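Local coordinates for protein tyrosine aminotransferase (Leishmania infantum, PDB 4IX8) that probably catalyses the pyridoxal-phosphate-dependent transfer of the amino group from L-tyrosine to 2-oxoglutarate, at residues E392-Q404 / A431-K443. Residues are numbered along the deposited sequence; the frame is centred on the assembly and turned at random.
Sequences EFYEKLLDEENVQ and AVDRIIEFCERHK
Phe438 of helix 425-442 fits as a knob among Phe393, Leu397, Glu400 and Glu401 of helix 390-401. Its CB lies 4.1 Å from Glu401 CG. With CG anti to the backbone N (chi1 169°), the ring reaches the other helix. CG meets Leu397 CD1 at 4.0 Å. CD1 and CE1 run beside Glu400 OE1. On the other flank, Phe438 CE2 stands 3.7 Å from Phe393 CZ. This T-shaped pair turns the edge of Phe438 to the face of Phe393, planes at 75°. Phe438 CZ ends against Leu397 N, and Leu397 CA makes a CH-pi contact over one ring face. The opposite face carries His442 CD2.

Glu400 OE1 accepts from His442 NE2 at 3.0 Å and from NE and NH2 of Arg441. Arg441 forms salt bridges with Glu400 and Glu401, NH2 standing 2.8 Å from Glu401 OE2. Glu401 OE2 also lies 2.8 Å from Glu437 OE2, so one acid probably holds a proton. His442 ND1 is hydrogen-bonded to Asp386 OD1. Arg434 NH1 donates a hydrogen bond to Glu401 O (2.6 Å).

The contact joins two small-domain helices. An aromatic knob borders a salt-bridge network, in which Arg441 probably eases the charge of Glu400, Glu401 and Glu437.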
loop_
_atom_site.group_PDB
_atom_site.type_symbol
_atom_site.label_atom_id
_atom_site.label_comp_id
_atom_site.label_asym_id
_atom_site.label_seq_id
_atom_site.Cartn_x
_atom_site.Cartn_y
_atom_site.Cartn_z
ATOM N N GLU A 392 -0.974 5.282 32.633
ATOM C CA GLU A 392 -1.989 5.420 33.660
ATOM C C GLU A 392 -2.575 6.829 33.596
ATOM O O GLU A 392 -3.761 7.060 33.891
ATOM C CB GLU A 392 -1.416 5.121 35.049
ATOM C CG GLU A 392 -2.516 5.001 36.127
ATOM C CD GLU A 392 -2.016 4.533 37.494
ATOM O OE1 GLU A 392 -0.777 4.496 37.712
ATOM O OE2 GLU A 392 -2.880 4.205 38.349
ATOM N N PHE A 393 -1.723 7.779 33.235
ATOM C CA PHE A 393 -2.159 9.156 33.044
ATOM C C PHE A 393 -3.162 9.266 31.888
ATOM O O PHE A 393 -4.168 9.988 31.983
ATOM C CB PHE A 393 -0.949 10.031 32.760
ATOM C CG PHE A 393 -1.229 11.490 32.806
ATOM C CD1 PHE A 393 -1.952 12.106 31.791
ATOM C CD2 PHE A 393 -0.746 12.252 33.841
ATOM C CE1 PHE A 393 -2.205 13.456 31.833
ATOM C CE2 PHE A 393 -0.992 13.597 33.900
ATOM C CZ PHE A 393 -1.717 14.210 32.896
ATOM N N TYR A 394 -2.873 8.524 30.820
ATOM C CA TYR A 394 -3.683 8.514 29.605
ATOM C C TYR A 394 -5.067 7.950 29.936
ATOM O O TYR A 394 -6.091 8.552 29.575
ATOM C CB TYR A 394 -2.960 7.710 28.473
ATOM C CG TYR A 394 -3.906 6.974 27.528
ATOM C CD1 TYR A 394 -4.510 7.624 26.459
ATOM C CD2 TYR A 394 -4.181 5.616 27.702
ATOM C CE1 TYR A 394 -5.400 6.950 25.618
ATOM C CE2 TYR A 394 -5.064 4.933 26.857
ATOM C CZ TYR A 394 -5.663 5.603 25.818
ATOM O OH TYR A 394 -6.546 4.945 24.990
ATOM N N GLU A 395 -5.086 6.853 30.698
ATOM C CA GLU A 395 -6.323 6.147 31.025
ATOM C C GLU A 395 -7.206 6.982 31.890
ATOM O O GLU A 395 -8.383 7.160 31.580
ATOM C CB GLU A 395 -6.029 4.824 31.741
ATOM C CG GLU A 395 -5.657 3.673 30.797
ATOM C CD GLU A 395 -4.876 2.558 31.472
ATOM O OE1 GLU A 395 -4.424 2.739 32.613
ATOM O OE2 GLU A 395 -4.693 1.497 30.848
ATOM N N LYS A 396 -6.617 7.547 32.939
ATOM C CA LYS A 396 -7.384 8.282 33.929
ATOM C C LYS A 396 -7.891 9.607 33.367
ATOM O O LYS A 396 -9.009 10.032 33.669
ATOM C CB LYS A 396 -6.531 8.542 35.171
ATOM C CG LYS A 396 -5.974 7.299 35.843
ATOM C CD LYS A 396 -6.826 6.888 37.034
ATOM C CE LYS A 396 -6.116 5.873 37.918
ATOM N NZ LYS A 396 -5.377 6.554 39.031
ATOM N N LEU A 397 -7.070 10.237 32.527
ATOM C CA LEU A 397 -7.462 11.492 31.900
ATOM C C LEU A 397 -8.701 11.265 31.037
ATOM O O LEU A 397 -9.670 12.029 31.103
ATOM C CB LEU A 397 -6.327 12.066 31.043
ATOM C CG LEU A 397 -6.774 13.244 30.161
ATOM C CD1 LEU A 397 -7.283 14.402 31.030
ATOM C CD2 LEU A 397 -5.662 13.702 29.245
ATOM N N LEU A 398 -8.663 10.171 30.279
ATOM C CA LEU A 398 -9.729 9.809 29.363
ATOM C C LEU A 398 -10.989 9.445 30.133
ATOM O O LEU A 398 -12.092 9.930 29.837
ATOM C CB LEU A 398 -9.277 8.635 28.492
ATOM C CG LEU A 398 -10.320 7.990 27.578
ATOM C CD1 LEU A 398 -10.677 8.910 26.418
ATOM C CD2 LEU A 398 -9.777 6.671 27.076
ATOM N N ASP A 399 -10.804 8.679 31.197
ATOM C CA ASP A 399 -11.929 8.213 31.972
ATOM C C ASP A 399 -12.593 9.352 32.708
ATOM O O ASP A 399 -13.809 9.360 32.834
ATOM C CB ASP A 399 -11.479 7.138 32.962
ATOM C CG ASP A 399 -12.626 6.572 33.748
ATOM O OD1 ASP A 399 -13.599 6.103 33.126
ATOM O OD2 ASP A 399 -12.566 6.614 34.989
ATOM N N GLU A 400 -11.818 10.331 33.162
ATOM C CA GLU A 400 -12.362 11.404 34.003
ATOM C C GLU A 400 -12.774 12.663 33.236
ATOM O O GLU A 400 -13.700 13.323 33.624
ATOM C CB GLU A 400 -11.341 11.780 35.059
ATOM C CG GLU A 400 -11.025 10.656 36.007
ATOM C CD GLU A 400 -10.000 11.066 37.045
ATOM O OE1 GLU A 400 -9.920 12.279 37.353
ATOM O OE2 GLU A 400 -9.277 10.178 37.549
ATOM N N GLU A 401 -12.085 12.972 32.138
ATOM C CA GLU A 401 -12.296 14.227 31.416
ATOM C C GLU A 401 -12.615 14.019 29.929
ATOM O O GLU A 401 -12.849 14.982 29.205
ATOM C CB GLU A 401 -11.059 15.110 31.556
ATOM C CG GLU A 401 -10.681 15.438 32.995
ATOM C CD GLU A 401 -11.582 16.469 33.590
ATOM O OE1 GLU A 401 -12.109 17.295 32.819
ATOM O OE2 GLU A 401 -11.766 16.454 34.826
ATOM N N ASN A 402 -12.636 12.767 29.486
ATOM C CA ASN A 402 -12.975 12.414 28.108
ATOM C C ASN A 402 -12.097 13.187 27.136
ATOM O O ASN A 402 -12.543 13.623 26.070
ATOM C CB ASN A 402 -14.467 12.686 27.823
ATOM C CG ASN A 402 -15.022 11.867 26.640
ATOM O OD1 ASN A 402 -14.317 11.070 26.010
ATOM N ND2 ASN A 402 -16.307 12.077 26.340
ATOM N N VAL A 403 -10.821 13.301 27.496
ATOM C CA VAL A 403 -9.807 13.844 26.611
ATOM C C VAL A 403 -8.832 12.730 26.336
ATOM O O VAL A 403 -8.286 12.127 27.259
ATOM C CB VAL A 403 -9.039 15.031 27.213
ATOM C CG1 VAL A 403 -7.969 15.488 26.251
ATOM C CG2 VAL A 403 -9.977 16.160 27.550
ATOM N N GLN A 404 -8.535 12.526 25.063
ATOM C CA GLN A 404 -7.687 11.439 24.665
ATOM C C GLN A 404 -6.334 11.978 24.175
ATOM O O GLN A 404 -6.255 12.751 23.215
ATOM C CB GLN A 404 -8.388 10.602 23.578
ATOM C CG GLN A 404 -7.707 9.243 23.335
ATOM C CD GLN A 404 -8.195 8.560 22.087
ATOM O OE1 GLN A 404 -9.286 8.857 21.592
ATOM N NE2 GLN A 404 -7.402 7.646 21.568
ATOM N N ALA A 431 -9.607 21.577 26.002
ATOM C CA ALA A 431 -9.010 20.322 26.437
ATOM C C ALA A 431 -7.892 20.589 27.458
ATOM O O ALA A 431 -7.717 19.846 28.431
ATOM C CB ALA A 431 -8.486 19.553 25.255
ATOM N N VAL A 432 -7.123 21.641 27.207
ATOM C CA VAL A 432 -6.083 22.082 28.130
ATOM C C VAL A 432 -6.656 22.460 29.485
ATOM O O VAL A 432 -6.015 22.207 30.508
ATOM C CB VAL A 432 -5.296 23.266 27.542
ATOM C CG1 VAL A 432 -4.498 24.002 28.613
ATOM C CG2 VAL A 432 -4.377 22.769 26.424
ATOM N N ASP A 433 -7.838 23.087 29.504
ATOM C CA ASP A 433 -8.466 23.444 30.779
ATOM C C ASP A 433 -8.720 22.171 31.586
ATOM O O ASP A 433 -8.457 22.129 32.785
ATOM C CB ASP A 433 -9.807 24.201 30.588
ATOM C CG ASP A 433 -9.642 25.607 29.994
ATOM O OD1 ASP A 433 -8.538 26.162 30.067
ATOM O OD2 ASP A 433 -10.623 26.166 29.446
ATOM N N ARG A 434 -9.205 21.120 30.921
ATOM C CA ARG A 434 -9.539 19.879 31.622
ATOM C C ARG A 434 -8.303 19.149 32.123
ATOM O O ARG A 434 -8.331 18.489 33.169
ATOM C CB ARG A 434 -10.338 18.963 30.713
ATOM C CG ARG A 434 -11.713 19.519 30.339
ATOM C CD ARG A 434 -12.504 18.418 29.643
ATOM N NE ARG A 434 -13.559 18.913 28.770
ATOM C CZ ARG A 434 -14.256 18.149 27.933
ATOM N NH1 ARG A 434 -14.006 16.847 27.851
ATOM N NH2 ARG A 434 -15.209 18.694 27.179
ATOM N N ILE A 435 -7.207 19.341 31.402
ATOM C CA ILE A 435 -5.948 18.744 31.753
ATOM C C ILE A 435 -5.389 19.438 32.991
ATOM O O ILE A 435 -4.889 18.787 33.911
ATOM C CB ILE A 435 -4.985 18.857 30.603
ATOM C CG1 ILE A 435 -5.453 17.929 29.484
ATOM C CG2 ILE A 435 -3.578 18.427 31.027
ATOM C CD1 ILE A 435 -4.856 18.205 28.170
ATOM N N ILE A 436 -5.497 20.760 33.024
ATOM C CA ILE A 436 -5.079 21.519 34.182
ATOM C C ILE A 436 -5.865 21.113 35.406
ATOM O O ILE A 436 -5.313 20.798 36.447
ATOM C CB ILE A 436 -5.262 22.997 33.924
ATOM C CG1 ILE A 436 -4.246 23.434 32.867
ATOM C CG2 ILE A 436 -5.122 23.817 35.213
ATOM C CD1 ILE A 436 -4.498 24.822 32.351
ATOM N N GLU A 437 -7.173 21.146 35.278
ATOM C CA GLU A 437 -8.039 20.725 36.354
ATOM C C GLU A 437 -7.695 19.298 36.759
ATOM O O GLU A 437 -7.661 18.966 37.932
ATOM C CB GLU A 437 -9.481 20.853 35.900
ATOM C CG GLU A 437 -10.506 20.252 36.801
ATOM C CD GLU A 437 -11.793 20.085 36.046
ATOM O OE1 GLU A 437 -12.246 21.103 35.475
ATOM O OE2 GLU A 437 -12.307 18.942 35.968
ATOM N N PHE A 438 -7.411 18.459 35.779
ATOM C CA PHE A 438 -7.146 17.058 36.050
ATOM C C PHE A 438 -5.866 16.874 36.873
ATOM O O PHE A 438 -5.814 16.079 37.818
ATOM C CB PHE A 438 -7.035 16.307 34.738
ATOM C CG PHE A 438 -6.519 14.916 34.879
ATOM C CD1 PHE A 438 -7.356 13.897 35.258
ATOM C CD2 PHE A 438 -5.219 14.630 34.616
ATOM C CE1 PHE A 438 -6.900 12.622 35.375
ATOM C CE2 PHE A 438 -4.759 13.344 34.730
ATOM C CZ PHE A 438 -5.605 12.346 35.119
ATOM N N CYS A 439 -4.839 17.632 36.521
ATOM C CA CYS A 439 -3.571 17.541 37.222
ATOM C C CYS A 439 -3.693 17.992 38.691
ATOM O O CYS A 439 -3.209 17.304 39.596
ATOM C CB CYS A 439 -2.521 18.375 36.497
ATOM S SG CYS A 439 -1.918 17.608 35.032
ATOM N N GLU A 440 -4.336 19.138 38.918
ATOM C CA GLU A 440 -4.459 19.688 40.274
ATOM C C GLU A 440 -5.145 18.694 41.189
ATOM O O GLU A 440 -4.754 18.503 42.340
ATOM C CB GLU A 440 -5.238 21.006 40.277
ATOM C CG GLU A 440 -4.607 22.114 39.444
ATOM C CD GLU A 440 -3.450 22.827 40.138
ATOM O OE1 GLU A 440 -2.978 22.353 41.200
ATOM O OE2 GLU A 440 -3.018 23.875 39.600
ATOM N N ARG A 441 -6.151 18.038 40.648
ATOM C CA ARG A 441 -6.906 17.060 41.385
ATOM C C ARG A 441 -6.077 15.841 41.812
ATOM O O ARG A 441 -6.262 15.334 42.918
ATOM C CB ARG A 441 -8.091 16.626 40.535
ATOM C CG ARG A 441 -8.916 15.530 41.139
ATOM C CD ARG A 441 -10.239 15.379 40.406
ATOM N NE ARG A 441 -10.037 14.963 39.013
ATOM C CZ ARG A 441 -10.321 15.707 37.942
ATOM N NH1 ARG A 441 -10.839 16.928 38.057
ATOM N NH2 ARG A 441 -10.089 15.217 36.737
ATOM N N HIS A 442 -5.158 15.383 40.957
ATOM C CA HIS A 442 -4.367 14.188 41.261
ATOM C C HIS A 442 -3.010 14.467 41.949
ATOM O O HIS A 442 -2.323 13.540 42.372
ATOM C CB HIS A 442 -4.133 13.392 39.980
ATOM C CG HIS A 442 -5.348 12.663 39.492
ATOM N ND1 HIS A 442 -5.631 11.362 39.855
ATOM C CD2 HIS A 442 -6.343 13.037 38.650
ATOM C CE1 HIS A 442 -6.746 10.972 39.269
ATOM N NE2 HIS A 442 -7.202 11.973 38.534
ATOM N N LYS A 443 -2.641 15.736 42.075
ATOM C CA LYS A 443 -1.396 16.139 42.756
ATOM C C LYS A 443 -1.245 15.720 44.219
ATOM O O LYS A 443 -2.194 15.246 44.854
ATOM C CB LYS A 443 -1.249 17.664 42.693
ATOM C CG LYS A 443 -0.553 18.134 41.425
ATOM C CD LYS A 443 -0.675 19.627 41.243
ATOM C CE LYS A 443 0.200 20.384 42.227
ATOM N NZ LYS A 443 0.372 21.791 41.787
#